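Local coordinates for beta-galactoside alpha-2,6-sialyltransferase (Photobacterium sp., PDB 2Z4T), which transfers sialic acid from a CMP-linked donor to the galactose end of acceptors such as lactose, forming an alpha-2,6 linkage, at residues V113-A124 / R193-H204; P127-I135 / R147-V155. All coordinates share one frame; numbering follows the deposited sequence.

How the contacts relate
Contact 1 pairs strand 103-122 with strand 194-201; contact 2 packs helix 126-141 on strand 146-151, the neighbour of strand 103-122 in the same sheet. Contact 2 is nested within the chain loop that contact 1 closes, and the two centres lie about 10 Å apart. They also touch directly: Arg147 forms a salt bridge with Glu118, and the side chains of Thr128 and Asp122 are probably hydrogen-bonded. The pair illustrates how a GT-B glycosyltransferase uses the C-terminal ends of its parallel strands: there lie the glycan pocket, with His123, Ala124, His204 and Arg153, and a magnesium site of Ala124, Thr128, Gly152 and Arg153.

Contact 1. Residues V113-A124 / R193-H204; sequences VAPSLEVYVDHA and RLNVKLSSNTAH. With GAL (beta-D-galactopyranose), chain B.
Asn195 and Pro115 begin a ladder of backbone hydrogen bonds that runs through Leu117, Lys197, Val119, Ser199 and Val121 to Asn201. The bonds pass back and forth between the strands, Leu117 N reaching Asn195 O at 2.7 Å; the one from Ser199 N to Val119 O is weak. The strand axes diverge by only 14°.

Apolar packing fills the face bearing Leu117, Val119, Val196 and Leu198. CD2 of Leu198 lies alongside Val119, 3.6 Å from its CB, with both side chains running in one direction. On the other face, Tyr120 CD1 meets Ser199 CB, while the Tyr120 hydroxyl donates to Glu118 OE2 from above the carboxylate plane. The same oxygen is in a salt bridge with Arg147 NE. At the start of the pair, the guanidinium of Arg193 lays one face over Ala114 N, its charge met by Asp36 and Asp87.

Such side-by-side parallel strands form the core of the Rossmann-like domains of the GT-B fold, and here their C-terminal ends reach the acceptor pocket.

Polar contacts take over there. Asn201 ND2 meets Asp122 OD1 at 2.9 Å, nearly along its C-O axis, and also bonds to Asp232. Ala124 N closes an Asx turn onto the same Asp122 oxygen from the opposite face of the carboxylate, whose OD2 is bonded to Thr128.

His123 and His204 make a T-shaped pair, the edge of His123 toward the face of His204, with planes at 71°. His123 reaches this place with CG between its backbone N and carbonyl carbon (chi1 68°). Both NE2 atoms converge on galactose O4, His123 at 2.9 Å and His204 at 3.1 Å, while ND1 of His204 is hydrogen-bonded to His175.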
loop_
_atom_site.group_PDB
_atom_site.type_symbol
_atom_site.label_atom_id
_atom_site.label_comp_id
_atom_site.label_asym_id
_atom_site.label_seq_id
_atom_site.Cartn_x
_atom_site.Cartn_y
_atom_site.Cartn_z
ATOM N N VAL A 113 -0.809 4.101 26.131
ATOM C CA VAL A 113 -1.750 4.315 25.019
ATOM C C VAL A 113 -2.454 2.998 24.731
ATOM O O VAL A 113 -1.906 1.926 25.044
ATOM C CB VAL A 113 -1.024 4.825 23.746
ATOM C CG1 VAL A 113 -0.227 6.139 24.042
ATOM C CG2 VAL A 113 -0.082 3.739 23.188
ATOM N N ALA A 114 -3.654 3.063 24.162
ATOM C CA ALA A 114 -4.376 1.844 23.785
ATOM C C ALA A 114 -3.528 0.921 22.892
ATOM O O ALA A 114 -2.823 1.399 21.991
ATOM C CB ALA A 114 -5.676 2.190 23.088
ATOM N N PRO A 115 -3.567 -0.398 23.155
ATOM C CA PRO A 115 -3.024 -1.369 22.201
ATOM C C PRO A 115 -3.700 -1.152 20.843
ATOM O O PRO A 115 -4.916 -0.902 20.771
ATOM C CB PRO A 115 -3.467 -2.713 22.779
ATOM C CG PRO A 115 -3.641 -2.453 24.250
ATOM C CD PRO A 115 -4.126 -1.043 24.361
ATOM N N SER A 116 -2.922 -1.212 19.776
ATOM C CA SER A 116 -3.459 -0.943 18.451
ATOM C C SER A 116 -2.973 -1.943 17.400
ATOM O O SER A 116 -1.883 -2.535 17.492
ATOM C CB SER A 116 -3.145 0.484 18.019
ATOM O OG SER A 116 -1.764 0.601 17.729
ATOM N N LEU A 117 -3.816 -2.128 16.404
ATOM C CA LEU A 117 -3.548 -3.051 15.332
ATOM C C LEU A 117 -3.824 -2.332 14.007
ATOM O O LEU A 117 -4.746 -1.473 13.894
ATOM C CB LEU A 117 -4.427 -4.286 15.503
ATOM C CG LEU A 117 -4.140 -5.524 14.660
ATOM C CD1 LEU A 117 -2.735 -6.035 14.917
ATOM C CD2 LEU A 117 -5.165 -6.613 14.943
ATOM N N GLU A 118 -2.971 -2.641 13.030
ATOM C CA GLU A 118 -3.129 -2.173 11.666
ATOM C C GLU A 118 -3.028 -3.385 10.772
ATOM O O GLU A 118 -2.027 -4.099 10.829
ATOM C CB GLU A 118 -2.025 -1.205 11.306
ATOM C CG GLU A 118 -2.149 0.154 11.947
ATOM C CD GLU A 118 -0.923 1.010 11.675
ATOM O OE1 GLU A 118 -0.931 2.193 12.072
ATOM O OE2 GLU A 118 0.048 0.485 11.077
ATOM N N VAL A 119 -4.079 -3.622 9.977
ATOM C CA VAL A 119 -4.150 -4.767 9.073
ATOM C C VAL A 119 -4.173 -4.285 7.610
ATOM O O VAL A 119 -4.938 -3.382 7.257
ATOM C CB VAL A 119 -5.384 -5.626 9.386
ATOM C CG1 VAL A 119 -5.430 -6.857 8.500
ATOM C CG2 VAL A 119 -5.415 -6.045 10.868
ATOM N N TYR A 120 -3.330 -4.877 6.765
ATOM C CA TYR A 120 -3.219 -4.476 5.366
ATOM C C TYR A 120 -3.273 -5.685 4.445
ATOM O O TYR A 120 -2.439 -6.593 4.564
ATOM C CB TYR A 120 -1.888 -3.772 5.110
ATOM C CG TYR A 120 -1.516 -2.630 6.047
ATOM C CD1 TYR A 120 -1.715 -1.310 5.659
ATOM C CD2 TYR A 120 -0.920 -2.879 7.289
ATOM C CE1 TYR A 120 -1.367 -0.246 6.483
ATOM C CE2 TYR A 120 -0.555 -1.826 8.130
ATOM C CZ TYR A 120 -0.782 -0.504 7.709
ATOM O OH TYR A 120 -0.432 0.556 8.498
ATOM N N VAL A 121 -4.238 -5.700 3.522
ATOM C CA VAL A 121 -4.444 -6.858 2.670
ATOM C C VAL A 121 -4.543 -6.454 1.201
ATOM O O VAL A 121 -5.365 -5.588 0.813
ATOM C CB VAL A 121 -5.715 -7.656 3.075
ATOM C CG1 VAL A 121 -5.807 -8.985 2.309
ATOM C CG2 VAL A 121 -5.756 -7.922 4.596
ATOM N N ASP A 122 -3.725 -7.108 0.379
ATOM C CA ASP A 122 -3.778 -6.929 -1.051
ATOM C C ASP A 122 -2.948 -7.984 -1.781
ATOM O O ASP A 122 -1.891 -8.409 -1.308
ATOM C CB ASP A 122 -3.294 -5.518 -1.437
ATOM C CG ASP A 122 -3.247 -5.319 -2.942
ATOM O OD1 ASP A 122 -4.249 -5.638 -3.623
ATOM O OD2 ASP A 122 -2.209 -4.862 -3.454
ATOM N N HIS A 123 -3.416 -8.373 -2.957
ATOM C CA HIS A 123 -2.763 -9.407 -3.736
ATOM C C HIS A 123 -2.163 -8.775 -4.984
ATOM O O HIS A 123 -1.396 -9.432 -5.689
ATOM C CB HIS A 123 -3.786 -10.458 -4.173
ATOM C CG HIS A 123 -4.774 -9.928 -5.164
ATOM N ND1 HIS A 123 -5.819 -9.102 -4.798
ATOM C CD2 HIS A 123 -4.840 -10.050 -6.513
ATOM C CE1 HIS A 123 -6.499 -8.755 -5.877
ATOM N NE2 HIS A 123 -5.925 -9.316 -6.930
ATOM N N ALA A 124 -2.531 -7.521 -5.261
ATOM C CA ALA A 124 -2.169 -6.845 -6.515
ATOM C C ALA A 124 -0.903 -6.002 -6.345
ATOM O O ALA A 124 -0.004 -6.416 -5.611
ATOM C CB ALA A 124 -3.321 -6.011 -7.019
ATOM N N ARG A 193 -8.467 -3.043 25.673
ATOM C CA ARG A 193 -9.127 -2.188 24.689
ATOM C C ARG A 193 -8.207 -2.298 23.460
ATOM O O ARG A 193 -7.006 -2.505 23.620
ATOM C CB ARG A 193 -9.259 -0.735 25.177
ATOM C CG ARG A 193 -7.912 -0.083 25.520
ATOM C CD ARG A 193 -8.025 1.357 25.971
ATOM N NE ARG A 193 -6.742 1.818 26.512
ATOM C CZ ARG A 193 -6.291 3.074 26.430
ATOM N NH1 ARG A 193 -7.014 4.019 25.811
ATOM N NH2 ARG A 193 -5.108 3.390 26.950
ATOM N N LEU A 194 -8.769 -2.187 22.252
ATOM C CA LEU A 194 -8.008 -2.365 21.018
ATOM C C LEU A 194 -8.500 -1.424 19.926
ATOM O O LEU A 194 -9.685 -1.446 19.565
ATOM C CB LEU A 194 -8.061 -3.827 20.531
ATOM C CG LEU A 194 -7.127 -4.194 19.363
ATOM C CD1 LEU A 194 -5.625 -4.113 19.760
ATOM C CD2 LEU A 194 -7.465 -5.571 18.764
ATOM N N ASN A 195 -7.592 -0.576 19.441
ATOM C CA ASN A 195 -7.831 0.187 18.225
ATOM C C ASN A 195 -7.376 -0.616 17.006
ATOM O O ASN A 195 -6.242 -1.110 16.970
ATOM C CB ASN A 195 -7.132 1.551 18.270
ATOM C CG ASN A 195 -7.799 2.518 19.240
ATOM O OD1 ASN A 195 -8.995 2.409 19.545
ATOM N ND2 ASN A 195 -7.023 3.468 19.734
ATOM N N VAL A 196 -8.273 -0.768 16.034
ATOM C CA VAL A 196 -7.947 -1.453 14.772
ATOM C C VAL A 196 -8.093 -0.521 13.564
ATOM O O VAL A 196 -9.117 0.154 13.397
ATOM C CB VAL A 196 -8.816 -2.718 14.549
ATOM C CG1 VAL A 196 -8.504 -3.358 13.210
ATOM C CG2 VAL A 196 -8.608 -3.715 15.667
ATOM N N LYS A 197 -7.047 -0.458 12.748
ATOM C CA LYS A 197 -7.152 0.096 11.394
ATOM C C LYS A 197 -7.132 -1.038 10.363
ATOM O O LYS A 197 -6.401 -2.023 10.524
ATOM C CB LYS A 197 -6.008 1.040 11.124
ATOM C CG LYS A 197 -6.199 2.406 11.714
ATOM C CD LYS A 197 -4.858 3.110 11.764
ATOM C CE LYS A 197 -4.946 4.578 11.325
ATOM N NZ LYS A 197 -4.637 4.763 9.870
ATOM N N LEU A 198 -7.943 -0.908 9.322
ATOM C CA LEU A 198 -7.987 -1.912 8.275
ATOM C C LEU A 198 -7.736 -1.253 6.936
ATOM O O LEU A 198 -8.160 -0.104 6.699
ATOM C CB LEU A 198 -9.329 -2.654 8.245
ATOM C CG LEU A 198 -9.785 -3.431 9.487
ATOM C CD1 LEU A 198 -11.195 -3.946 9.286
ATOM C CD2 LEU A 198 -8.838 -4.589 9.857
ATOM N N SER A 199 -7.046 -1.984 6.062
ATOM C CA SER A 199 -6.721 -1.481 4.754
ATOM C C SER A 199 -6.837 -2.583 3.708
ATOM O O SER A 199 -6.314 -3.687 3.884
ATOM C CB SER A 199 -5.307 -0.883 4.731
ATOM O OG SER A 199 -5.058 -0.242 3.482
ATOM N N SER A 200 -7.502 -2.267 2.603
ATOM C CA SER A 200 -7.668 -3.234 1.542
ATOM C C SER A 200 -7.681 -2.630 0.157
ATOM O O SER A 200 -8.075 -1.468 -0.030
ATOM C CB SER A 200 -8.961 -4.028 1.722
ATOM O OG SER A 200 -9.186 -4.866 0.596
ATOM N N ASN A 201 -7.211 -3.446 -0.792
ATOM C CA ASN A 201 -7.643 -3.410 -2.189
ATOM C C ASN A 201 -9.161 -3.119 -2.248
ATOM O O ASN A 201 -9.954 -3.805 -1.599
ATOM C CB ASN A 201 -7.298 -4.774 -2.822
ATOM C CG ASN A 201 -7.668 -4.872 -4.290
ATOM O OD1 ASN A 201 -8.846 -4.766 -4.660
ATOM N ND2 ASN A 201 -6.663 -5.135 -5.136
ATOM N N THR A 202 -9.547 -2.090 -2.997
ATOM C CA THR A 202 -10.937 -1.644 -3.046
ATOM C C THR A 202 -11.870 -2.683 -3.667
ATOM O O THR A 202 -12.825 -3.141 -2.998
ATOM C CB THR A 202 -11.063 -0.267 -3.758
ATOM O OG1 THR A 202 -10.239 0.693 -3.074
ATOM C CG2 THR A 202 -12.512 0.237 -3.767
ATOM N N ALA A 203 -11.595 -3.066 -4.923
ATOM C CA ALA A 203 -12.431 -4.042 -5.661
ATOM C C ALA A 203 -12.643 -5.330 -4.888
ATOM O O ALA A 203 -13.702 -5.956 -5.017
ATOM C CB ALA A 203 -11.845 -4.364 -7.030
ATOM N N HIS A 204 -11.635 -5.705 -4.093
ATOM C CA HIS A 204 -11.641 -6.949 -3.313
ATOM C C HIS A 204 -11.897 -6.740 -1.812
ATOM O O HIS A 204 -11.615 -7.646 -1.019
ATOM C CB HIS A 204 -10.301 -7.680 -3.495
ATOM C CG HIS A 204 -10.079 -8.181 -4.883
ATOM N ND1 HIS A 204 -10.345 -9.482 -5.253
ATOM C CD2 HIS A 204 -9.659 -7.548 -6.005
ATOM C CE1 HIS A 204 -10.093 -9.626 -6.543
ATOM N NE2 HIS A 204 -9.688 -8.467 -7.024
HETATM C C1 GAL B . -6.331 -10.906 -10.495
HETATM C C2 GAL B . -7.778 -10.648 -10.080
HETATM C C3 GAL B . -8.243 -9.321 -10.674
HETATM C C4 GAL B . -7.246 -8.202 -10.346
HETATM C C5 GAL B . -5.810 -8.598 -10.699
HETATM C C6 GAL B . -4.770 -7.595 -10.191
HETATM O O2 GAL B . -8.592 -11.734 -10.495
HETATM O O3 GAL B . -9.532 -8.987 -10.180
HETATM O O4 GAL B . -7.354 -7.898 -8.972
HETATM O O5 GAL B . -5.512 -9.830 -10.090
HETATM O O6 GAL B . -4.850 -6.347 -10.847
#

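Contact 2. Residues P127-I135 / R147-V155; sequences PTLQQLMDI and RYIAWGRIV
Segment 127-135 of helix 126-141 runs nearly antiparallel to residues 147-151 of strand 146-151, their axes 10.3 Å apart at closest approach and their directions 159° apart. Trp151 fills much of the gap. CG2 of Thr128 sits over its five-membered ring in a CH-pi contact, 3.8 Å from the centroid and only 8° off the ring normal. This methyl lies anti to the backbone N, with OG1, the partner of Asp122, beside that nitrogen. CG2 of Ile149 lies over the opposite face of the indole, toward its rim.

The ring is also fixed by its polar edge: Trp151 NE1 donates to Gln131 OE1 at 2.8 Å, with the amide and indole planes 19° apart. Gln131 NE2 in turn is hydrogen-bonded to Ser199 OG, linking the amide to strand 194-201, on the far side of strand 103-122. At the far end of the ring, CZ2 lies 3.6 Å from Ile135 CD1, and Leu132 CG approaches CH2. CD1 of Ile154 closes on Thr128 CG2 at 3.7 Å. Farther along, the Ile135 and Arg147 side chains run past one another in opposite senses, CG2 against CD.

Strand 103-122, helix 126-141 and strand 146-151 form a beta-alpha-beta unit of the GT-B fold; at its active-site end, Thr128, Gly152 and Arg153 contribute to a magnesium site, and Arg153 also lines the glycan pocket.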
loop_
_atom_site.group_PDB
_atom_site.type_symbol
_atom_site.label_atom_id
_atom_site.label_comp_id
_atom_site.label_asym_id
_atom_site.label_seq_id
_atom_site.Cartn_x
_atom_site.Cartn_y
_atom_site.Cartn_z
ATOM N N PRO A 127 -2.445 -1.184 -4.499
ATOM C CA PRO A 127 -2.793 -1.031 -3.080
ATOM C C PRO A 127 -1.622 -1.356 -2.160
ATOM O O PRO A 127 -1.419 -0.668 -1.142
ATOM C CB PRO A 127 -3.920 -2.041 -2.878
ATOM C CG PRO A 127 -4.489 -2.273 -4.268
ATOM C CD PRO A 127 -3.301 -2.168 -5.180
ATOM N N THR A 128 -0.850 -2.378 -2.534
ATOM C CA THR A 128 0.232 -2.859 -1.709
ATOM C C THR A 128 1.327 -1.779 -1.585
ATOM O O THR A 128 1.940 -1.600 -0.523
ATOM C CB THR A 128 0.816 -4.188 -2.291
ATOM O OG1 THR A 128 -0.090 -5.267 -2.017
ATOM C CG2 THR A 128 2.167 -4.520 -1.664
ATOM N N LEU A 129 1.566 -1.074 -2.684
ATOM C CA LEU A 129 2.510 0.017 -2.700
ATOM C C LEU A 129 2.060 1.120 -1.734
ATOM O O LEU A 129 2.857 1.592 -0.921
ATOM C CB LEU A 129 2.654 0.579 -4.110
ATOM C CG LEU A 129 3.600 1.761 -4.251
ATOM C CD1 LEU A 129 5.016 1.326 -3.933
ATOM C CD2 LEU A 129 3.479 2.355 -5.666
ATOM N N GLN A 130 0.791 1.509 -1.810
ATOM C CA GLN A 130 0.284 2.551 -0.935
ATOM C C GLN A 130 0.297 2.122 0.543
ATOM O O GLN A 130 0.623 2.932 1.432
ATOM C CB GLN A 130 -1.106 2.963 -1.364
ATOM C CG GLN A 130 -1.136 3.706 -2.669
ATOM C CD GLN A 130 -0.715 5.187 -2.576
ATOM O OE1 GLN A 130 -0.258 5.770 -3.566
ATOM N NE2 GLN A 130 -0.893 5.800 -1.412
ATOM N N GLN A 131 -0.031 0.858 0.796
ATOM C CA GLN A 131 -0.049 0.332 2.159
ATOM C C GLN A 131 1.352 0.346 2.740
ATOM O O GLN A 131 1.530 0.736 3.891
ATOM C CB GLN A 131 -0.661 -1.083 2.207
ATOM C CG GLN A 131 -2.141 -1.141 1.784
ATOM C CD GLN A 131 -2.684 -2.564 1.637
ATOM O OE1 GLN A 131 -1.917 -3.524 1.446
ATOM N NE2 GLN A 131 -4.017 -2.715 1.756
ATOM N N LEU A 132 2.352 -0.036 1.938
ATOM C CA LEU A 132 3.743 0.023 2.347
ATOM C C LEU A 132 4.112 1.412 2.826
ATOM O O LEU A 132 4.762 1.569 3.874
ATOM C CB LEU A 132 4.678 -0.297 1.188
ATOM C CG LEU A 132 6.004 -1.029 1.457
ATOM C CD1 LEU A 132 7.068 -0.662 0.467
ATOM C CD2 LEU A 132 6.544 -0.909 2.878
ATOM N N MET A 133 3.741 2.416 2.043
ATOM C CA MET A 133 4.044 3.785 2.402
ATOM C C MET A 133 3.326 4.191 3.704
ATOM O O MET A 133 3.899 4.916 4.501
ATOM C CB MET A 133 3.708 4.737 1.249
ATOM C CG MET A 133 4.628 4.584 0.046
ATOM S SD MET A 133 4.467 5.924 -1.158
ATOM C CE MET A 133 2.796 5.705 -1.774
ATOM N N ASP A 134 2.093 3.707 3.915
ATOM C CA ASP A 134 1.359 3.934 5.173
ATOM C C ASP A 134 2.048 3.317 6.393
ATOM O O ASP A 134 2.010 3.894 7.486
ATOM C CB ASP A 134 -0.060 3.397 5.087
ATOM C CG ASP A 134 -0.927 4.179 4.116
ATOM O OD1 ASP A 134 -0.571 5.326 3.707
ATOM O OD2 ASP A 134 -1.978 3.639 3.749
ATOM N N ILE A 135 2.679 2.155 6.196
ATOM C CA ILE A 135 3.287 1.415 7.279
ATOM C C ILE A 135 4.527 2.151 7.737
ATOM O O ILE A 135 4.698 2.392 8.939
ATOM C CB ILE A 135 3.651 -0.009 6.834
ATOM C CG1 ILE A 135 2.393 -0.874 6.757
ATOM C CG2 ILE A 135 4.736 -0.632 7.734
ATOM C CD1 ILE A 135 2.564 -2.191 5.975
ATOM N N ARG A 147 1.445 -4.654 13.298
ATOM C CA ARG A 147 1.063 -4.599 11.892
ATOM C C ARG A 147 1.005 -5.975 11.260
ATOM O O ARG A 147 1.951 -6.758 11.342
ATOM C CB ARG A 147 1.988 -3.665 11.121
ATOM C CG ARG A 147 1.993 -2.282 11.698
ATOM C CD ARG A 147 2.763 -1.280 10.839
ATOM N NE ARG A 147 2.690 0.008 11.510
ATOM C CZ ARG A 147 3.525 0.395 12.472
ATOM N NH1 ARG A 147 4.543 -0.382 12.820
ATOM N NH2 ARG A 147 3.345 1.571 13.069
ATOM N N TYR A 148 -0.133 -6.256 10.639
ATOM C CA TYR A 148 -0.378 -7.522 9.986
ATOM C C TYR A 148 -0.584 -7.246 8.507
ATOM O O TYR A 148 -1.408 -6.399 8.131
ATOM C CB TYR A 148 -1.648 -8.173 10.530
ATOM C CG TYR A 148 -1.627 -8.611 11.976
ATOM C CD1 TYR A 148 -0.450 -8.636 12.711
ATOM C CD2 TYR A 148 -2.803 -9.050 12.596
ATOM C CE1 TYR A 148 -0.443 -9.045 14.042
ATOM C CE2 TYR A 148 -2.810 -9.470 13.905
ATOM C CZ TYR A 148 -1.625 -9.472 14.626
ATOM O OH TYR A 148 -1.627 -9.879 15.931
ATOM N N ILE A 149 0.154 -7.973 7.677
ATOM C CA ILE A 149 0.019 -7.881 6.241
ATOM C C ILE A 149 -0.360 -9.225 5.645
ATOM O O ILE A 149 -0.017 -10.292 6.189
ATOM C CB ILE A 149 1.324 -7.379 5.576
ATOM C CG1 ILE A 149 2.466 -8.392 5.731
ATOM C CG2 ILE A 149 1.686 -5.995 6.093
ATOM C CD1 ILE A 149 3.789 -7.989 5.041
ATOM N N ALA A 150 -1.095 -9.176 4.540
ATOM C CA ALA A 150 -1.255 -10.348 3.702
ATOM C C ALA A 150 -1.101 -9.811 2.302
ATOM O O ALA A 150 -2.048 -9.252 1.732
ATOM C CB ALA A 150 -2.607 -11.004 3.907
ATOM N N TRP A 151 0.121 -9.937 1.784
ATOM C CA TRP A 151 0.531 -9.319 0.511
ATOM C C TRP A 151 0.936 -10.376 -0.490
ATOM O O TRP A 151 1.497 -11.414 -0.130
ATOM C CB TRP A 151 1.736 -8.391 0.704
ATOM C CG TRP A 151 1.445 -7.004 1.263
ATOM C CD1 TRP A 151 0.227 -6.389 1.363
ATOM C CD2 TRP A 151 2.410 -6.061 1.769
ATOM N NE1 TRP A 151 0.369 -5.131 1.914
ATOM C CE2 TRP A 151 1.697 -4.906 2.168
ATOM C CE3 TRP A 151 3.806 -6.086 1.927
ATOM C CZ2 TRP A 151 2.332 -3.779 2.709
ATOM C CZ3 TRP A 151 4.441 -4.968 2.474
ATOM C CH2 TRP A 151 3.707 -3.827 2.844
ATOM N N GLY A 152 0.687 -10.106 -1.756
ATOM C CA GLY A 152 1.134 -11.017 -2.799
ATOM C C GLY A 152 2.467 -10.666 -3.428
ATOM O O GLY A 152 3.236 -11.548 -3.762
ATOM N N ARG A 153 2.750 -9.380 -3.588
ATOM C CA ARG A 153 3.789 -8.963 -4.543
ATOM C C ARG A 153 4.964 -8.220 -3.931
ATOM O O ARG A 153 5.876 -7.808 -4.640
ATOM C CB ARG A 153 3.168 -8.139 -5.685
ATOM C CG ARG A 153 2.060 -8.886 -6.404
ATOM C CD ARG A 153 2.164 -8.787 -7.894
ATOM N NE ARG A 153 1.327 -9.808 -8.526
ATOM C CZ ARG A 153 1.777 -10.919 -9.116
ATOM N NH1 ARG A 153 3.086 -11.184 -9.191
ATOM N NH2 ARG A 153 0.904 -11.773 -9.647
ATOM N N ILE A 154 4.916 -8.003 -2.623
ATOM C CA ILE A 154 6.062 -7.510 -1.901
ATOM C C ILE A 154 6.268 -8.425 -0.705
ATOM O O ILE A 154 5.329 -8.788 0.010
ATOM C CB ILE A 154 5.893 -6.038 -1.454
ATOM C CG1 ILE A 154 5.857 -5.114 -2.670
ATOM C CG2 ILE A 154 7.028 -5.616 -0.513
ATOM C CD1 ILE A 154 5.743 -3.637 -2.335
ATOM N N VAL A 155 7.504 -8.832 -0.495
ATOM C CA VAL A 155 7.782 -9.658 0.642
ATOM C C VAL A 155 8.996 -9.083 1.368
ATOM O O VAL A 155 10.113 -9.191 0.901
ATOM C CB VAL A 155 7.791 -11.198 0.261
ATOM C CG1 VAL A 155 7.891 -11.424 -1.265
ATOM C CG2 VAL A 155 8.811 -12.035 1.091
#